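Local coordinates for protein short-chain dehydrogenase/reductase SDR (Burkholderia phymatum, PDB 5IG2) that binds NAD and probably acts as an oxidoreductase on the CH-OH group of its substrate, as a member of the short-chain dehydrogenase/reductase family, at residues A35-E48 against L58-D71. Sequence-based numbering, arbitrary orientation.
With NAD (nicotinamide-adenine-dinucleotide), chain F.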
# COMPACT_ATOMS: atom_id res chain seq x y z
N ALA B 35 -28.53 -35.77 0.76
CA ALA B 35 -27.50 -35.92 -0.26
C ALA B 35 -26.16 -36.30 0.35
O ALA B 35 -25.48 -37.21 -0.15
CB ALA B 35 -27.35 -34.64 -1.08
N SER B 36 -25.77 -35.64 1.44
CA SER B 36 -24.47 -35.92 2.07
C SER B 36 -24.39 -37.34 2.63
O SER B 36 -23.29 -37.85 2.83
CB SER B 36 -24.18 -34.91 3.17
OG SER B 36 -25.02 -35.10 4.30
N LEU B 37 -25.53 -37.96 2.91
CA LEU B 37 -25.57 -39.32 3.41
C LEU B 37 -25.70 -40.35 2.30
O LEU B 37 -25.72 -41.55 2.58
CB LEU B 37 -26.72 -39.49 4.41
CG LEU B 37 -26.57 -38.69 5.71
CD1 LEU B 37 -27.80 -38.85 6.59
CD2 LEU B 37 -25.30 -39.09 6.46
N GLY B 38 -25.80 -39.90 1.05
CA GLY B 38 -25.93 -40.81 -0.06
C GLY B 38 -27.34 -41.18 -0.42
O GLY B 38 -27.55 -42.18 -1.12
N MET B 39 -28.33 -40.42 0.04
CA MET B 39 -29.72 -40.71 -0.30
C MET B 39 -30.05 -40.21 -1.70
O MET B 39 -29.51 -39.22 -2.17
CB MET B 39 -30.67 -40.07 0.71
CG MET B 39 -30.38 -40.37 2.17
SD MET B 39 -31.84 -40.02 3.17
CE MET B 39 -32.84 -41.45 2.71
N LYS B 40 -30.95 -40.94 -2.36
CA LYS B 40 -31.59 -40.46 -3.58
C LYS B 40 -32.75 -39.55 -3.21
O LYS B 40 -33.48 -39.83 -2.26
CB LYS B 40 -32.08 -41.64 -4.42
CG LYS B 40 -30.96 -42.61 -4.79
CD LYS B 40 -31.50 -43.93 -5.32
CE LYS B 40 -30.36 -44.88 -5.62
NZ LYS B 40 -30.83 -46.08 -6.35
N LEU B 41 -32.90 -38.44 -3.93
CA LEU B 41 -33.78 -37.36 -3.48
C LEU B 41 -34.92 -37.13 -4.47
O LEU B 41 -34.68 -36.99 -5.67
CB LEU B 41 -33.01 -36.04 -3.30
CG LEU B 41 -31.85 -36.09 -2.31
CD1 LEU B 41 -31.11 -34.77 -2.31
CD2 LEU B 41 -32.34 -36.46 -0.91
N VAL B 42 -36.14 -37.07 -3.93
CA VAL B 42 -37.33 -36.62 -4.66
C VAL B 42 -37.81 -35.35 -3.97
O VAL B 42 -38.34 -35.41 -2.85
CB VAL B 42 -38.42 -37.70 -4.70
CG1 VAL B 42 -39.64 -37.21 -5.48
CG2 VAL B 42 -37.86 -38.98 -5.31
N LEU B 43 -37.61 -34.20 -4.60
CA LEU B 43 -37.84 -32.91 -3.96
C LEU B 43 -39.09 -32.25 -4.56
O LEU B 43 -39.24 -32.20 -5.78
CB LEU B 43 -36.63 -32.00 -4.12
CG LEU B 43 -35.29 -32.59 -3.64
CD1 LEU B 43 -34.18 -31.56 -3.70
CD2 LEU B 43 -35.42 -33.15 -2.23
N ALA B 44 -39.96 -31.75 -3.69
CA ALA B 44 -41.26 -31.23 -4.09
C ALA B 44 -41.50 -29.85 -3.49
O ALA B 44 -41.17 -29.60 -2.32
CB ALA B 44 -42.39 -32.18 -3.66
N ASP B 45 -42.11 -28.97 -4.28
CA ASP B 45 -42.41 -27.62 -3.84
C ASP B 45 -43.33 -27.00 -4.88
O ASP B 45 -43.36 -27.43 -6.03
CB ASP B 45 -41.13 -26.78 -3.67
CG ASP B 45 -41.28 -25.68 -2.62
OD1 ASP B 45 -42.13 -24.78 -2.80
OD2 ASP B 45 -40.52 -25.70 -1.62
N VAL B 46 -44.11 -26.01 -4.46
CA VAL B 46 -44.94 -25.26 -5.40
C VAL B 46 -44.19 -24.05 -5.96
O VAL B 46 -44.61 -23.48 -6.98
CB VAL B 46 -46.25 -24.84 -4.71
CG1 VAL B 46 -46.00 -23.72 -3.71
CG2 VAL B 46 -47.29 -24.48 -5.74
N ASP B 47 -43.07 -23.67 -5.35
CA ASP B 47 -42.22 -22.57 -5.80
C ASP B 47 -41.24 -23.15 -6.82
O ASP B 47 -40.15 -23.63 -6.48
CB ASP B 47 -41.52 -21.94 -4.60
CG ASP B 47 -40.71 -20.71 -4.96
OD1 ASP B 47 -40.37 -20.52 -6.15
OD2 ASP B 47 -40.39 -19.94 -4.02
N GLU B 48 -41.62 -23.09 -8.10
CA GLU B 48 -40.84 -23.81 -9.10
C GLU B 48 -39.43 -23.24 -9.22
O GLU B 48 -38.47 -24.02 -9.37
CB GLU B 48 -41.57 -23.81 -10.45
CG GLU B 48 -42.50 -22.65 -10.68
CD GLU B 48 -43.55 -22.90 -11.75
OE1 GLU B 48 -43.26 -23.57 -12.77
OE2 GLU B 48 -44.69 -22.43 -11.57
N LEU B 58 -27.79 -29.27 -5.90
CA LEU B 58 -27.55 -30.61 -5.36
C LEU B 58 -27.04 -31.56 -6.44
O LEU B 58 -26.09 -32.32 -6.20
CB LEU B 58 -28.83 -31.15 -4.74
CG LEU B 58 -29.22 -30.47 -3.42
CD1 LEU B 58 -30.58 -30.95 -2.97
CD2 LEU B 58 -28.17 -30.71 -2.33
N ARG B 59 -27.65 -31.54 -7.62
CA ARG B 59 -27.20 -32.42 -8.69
C ARG B 59 -25.76 -32.09 -9.10
O ARG B 59 -24.95 -32.99 -9.33
CB ARG B 59 -28.15 -32.29 -9.87
CG ARG B 59 -27.79 -33.15 -11.06
CD ARG B 59 -28.86 -32.97 -12.14
NE ARG B 59 -30.14 -33.51 -11.69
CZ ARG B 59 -31.32 -32.97 -11.98
NH1 ARG B 59 -31.40 -31.87 -12.72
NH2 ARG B 59 -32.43 -33.55 -11.53
N ALA B 60 -25.43 -30.80 -9.20
CA ALA B 60 -24.07 -30.40 -9.57
C ALA B 60 -23.05 -30.88 -8.55
O ALA B 60 -21.90 -31.16 -8.90
CB ALA B 60 -23.99 -28.88 -9.73
N ALA B 61 -23.44 -30.98 -7.27
CA ALA B 61 -22.56 -31.54 -6.26
C ALA B 61 -22.61 -33.06 -6.20
O ALA B 61 -21.98 -33.65 -5.31
CB ALA B 61 -22.90 -30.96 -4.88
N GLY B 62 -23.34 -33.71 -7.10
CA GLY B 62 -23.29 -35.15 -7.24
C GLY B 62 -24.51 -35.93 -6.78
O GLY B 62 -24.47 -37.17 -6.81
N ALA B 63 -25.58 -35.27 -6.36
CA ALA B 63 -26.76 -36.00 -5.89
C ALA B 63 -27.51 -36.64 -7.04
O ALA B 63 -27.53 -36.13 -8.16
CB ALA B 63 -27.70 -35.07 -5.13
N GLU B 64 -28.14 -37.79 -6.75
CA GLU B 64 -29.22 -38.33 -7.57
C GLU B 64 -30.52 -37.71 -7.07
O GLU B 64 -31.00 -38.04 -5.98
CB GLU B 64 -29.32 -39.85 -7.46
CG GLU B 64 -28.27 -40.63 -8.19
CD GLU B 64 -28.56 -42.11 -8.10
OE1 GLU B 64 -29.45 -42.58 -8.83
OE2 GLU B 64 -27.92 -42.78 -7.26
N VAL B 65 -31.10 -36.82 -7.87
CA VAL B 65 -32.20 -35.98 -7.40
C VAL B 65 -33.14 -35.71 -8.57
O VAL B 65 -32.70 -35.52 -9.70
CB VAL B 65 -31.66 -34.67 -6.79
CG1 VAL B 65 -30.73 -33.97 -7.77
CG2 VAL B 65 -32.79 -33.74 -6.38
N ILE B 66 -34.44 -35.71 -8.28
CA ILE B 66 -35.43 -35.16 -9.20
C ILE B 66 -36.26 -34.13 -8.44
O ILE B 66 -36.45 -34.22 -7.22
CB ILE B 66 -36.36 -36.23 -9.82
CG1 ILE B 66 -37.22 -36.90 -8.75
CG2 ILE B 66 -35.55 -37.24 -10.61
CD1 ILE B 66 -38.28 -37.83 -9.30
N GLY B 67 -36.73 -33.12 -9.17
CA GLY B 67 -37.60 -32.10 -8.62
C GLY B 67 -38.96 -32.14 -9.28
O GLY B 67 -39.06 -32.19 -10.51
N VAL B 68 -40.02 -32.13 -8.49
CA VAL B 68 -41.38 -32.28 -8.99
C VAL B 68 -42.22 -31.17 -8.38
O VAL B 68 -42.51 -31.20 -7.18
CB VAL B 68 -41.98 -33.65 -8.63
CG1 VAL B 68 -43.41 -33.77 -9.19
CG2 VAL B 68 -41.08 -34.79 -9.13
N ARG B 69 -42.63 -30.20 -9.20
CA ARG B 69 -43.54 -29.17 -8.72
C ARG B 69 -44.81 -29.83 -8.20
O ARG B 69 -45.46 -30.60 -8.91
CB ARG B 69 -43.85 -28.17 -9.84
CG ARG B 69 -44.70 -27.01 -9.36
CD ARG B 69 -45.27 -26.21 -10.51
NE ARG B 69 -45.45 -24.81 -10.14
CZ ARG B 69 -46.54 -24.33 -9.55
NH1 ARG B 69 -47.55 -25.13 -9.25
NH2 ARG B 69 -46.60 -23.04 -9.24
N THR B 70 -45.15 -29.53 -6.95
CA THR B 70 -46.24 -30.21 -6.25
C THR B 70 -46.93 -29.22 -5.33
O THR B 70 -46.26 -28.54 -4.55
CB THR B 70 -45.71 -31.39 -5.42
OG1 THR B 70 -44.99 -32.29 -6.27
CG2 THR B 70 -46.85 -32.13 -4.74
N ASP B 71 -48.25 -29.15 -5.42
CA ASP B 71 -49.08 -28.44 -4.44
C ASP B 71 -49.57 -29.51 -3.46
O ASP B 71 -50.47 -30.28 -3.79
CB ASP B 71 -50.21 -27.69 -5.14
CG ASP B 71 -51.21 -27.06 -4.17
OD1 ASP B 71 -50.96 -27.01 -2.95
OD2 ASP B 71 -52.27 -26.60 -4.66
PA NAD F . -39.89 -21.85 4.01
O1A NAD F . -40.80 -20.80 3.50
O2A NAD F . -38.40 -21.48 3.90
O5B NAD F . -40.11 -23.27 3.33
C5B NAD F . -41.43 -23.82 3.18
C4B NAD F . -41.59 -24.21 1.74
O4B NAD F . -42.89 -24.81 1.54
C3B NAD F . -41.47 -23.06 0.72
O3B NAD F . -40.46 -23.33 -0.25
C2B NAD F . -42.86 -23.01 0.07
O2B NAD F . -42.80 -22.67 -1.31
C1B NAD F . -43.33 -24.45 0.25
N9A NAD F . -44.77 -24.62 0.17
C8A NAD F . -45.74 -23.80 0.67
N7A NAD F . -46.96 -24.15 0.35
C5A NAD F . -46.78 -25.29 -0.43
C6A NAD F . -47.69 -26.13 -1.09
N6A NAD F . -49.00 -25.90 -1.16
N1A NAD F . -47.19 -27.20 -1.74
C2A NAD F . -45.86 -27.40 -1.74
N3A NAD F . -44.91 -26.65 -1.17
C4A NAD F . -45.44 -25.60 -0.53
O3 NAD F . -40.23 -22.16 5.53
PN NAD F . -39.72 -23.29 6.53
O1N NAD F . -38.57 -24.02 5.94
O2N NAD F . -39.56 -22.65 7.85
O5D NAD F . -41.02 -24.21 6.55
C5D NAD F . -40.92 -25.65 6.68
C4D NAD F . -41.83 -26.08 7.80
O4D NAD F . -41.28 -25.69 9.08
C3D NAD F . -43.26 -25.51 7.76
O3D NAD F . -44.19 -26.54 8.05
C2D NAD F . -43.25 -24.49 8.90
O2D NAD F . -44.56 -24.30 9.42
C1D NAD F . -42.33 -25.21 9.87
N1N NAD F . -41.73 -24.36 11.01
C2N NAD F . -40.95 -23.31 10.70
C3N NAD F . -40.36 -22.56 11.70
C7N NAD F . -39.36 -21.48 11.44
O7N NAD F . -39.13 -20.64 12.32
N7N NAD F . -38.84 -21.39 10.23
C4N NAD F . -40.59 -22.92 13.03
C5N NAD F . -41.38 -24.02 13.32
C6N NAD F . -41.95 -24.73 12.29
O HOH W 1 -27.61 -38.91 -4.07
O HOH W 2 -31.40 -45.30 -9.22
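Leu41, Val42 and Leu43 pair in parallel with Val65, Ile66 and Gly67, bringing strands 40-45 and 65-69 to 4.7 Å between axes. The backbone bonds run Leu41 N to Glu64 O, Ile66 N to Leu41 O, Leu43 N to Ile66 O (2.9 Å) and Val68 N to Leu43 O. Asp45 N is buried without a partner, while Thr70 N bonds to Asp45 O. At the other end a water bridges Met39 O and Glu64 N.

On one face, Leu58 CD1 meets Leu43 CD1 (3.7 Å) and Leu41 CD1, while a chi1 of 53° puts Val65 CG1 between backbone N and carbonyl carbon and turns CG2 onto Leu43 CD1. On the other, Val42 and Ile66 lie side by side.

Charged side chains border the strands. In the modelled conformer Glu48 OE2 forms a salt bridge to Arg69 NE (2.9 Å), but Glu48 has a second conformer, which leaves the pairing doubtful; Val46 O sits over one guanidinium face. Lys40 and Glu64 run alongside each other, linked through a water weakly held by the glutamate.

At the C-terminal end of the strands, Asp45 takes both adenosine ribose hydroxyls of NAD, OD1 from O2B and OD2 from O3B (2.7 Å each); its OD1 also accepts from Asp47 N in an Asx turn. An acidic residue at the C-terminal end of the second strand that holds the ribose hydroxyls is characteristic of NAD-dependent Rossmann folds. Asp71 OD1 receives adenine N6A (2.9 Å) and is hydrogen-bonded to Ser73.

Helix 48-60 makes the beta-alpha-beta crossover and covers the Leu43 face, helix 75-89 packs on Val42 and Ala44, and strand 16-20 flanks strand 40-45, leaving 65-69 outermost within the chain.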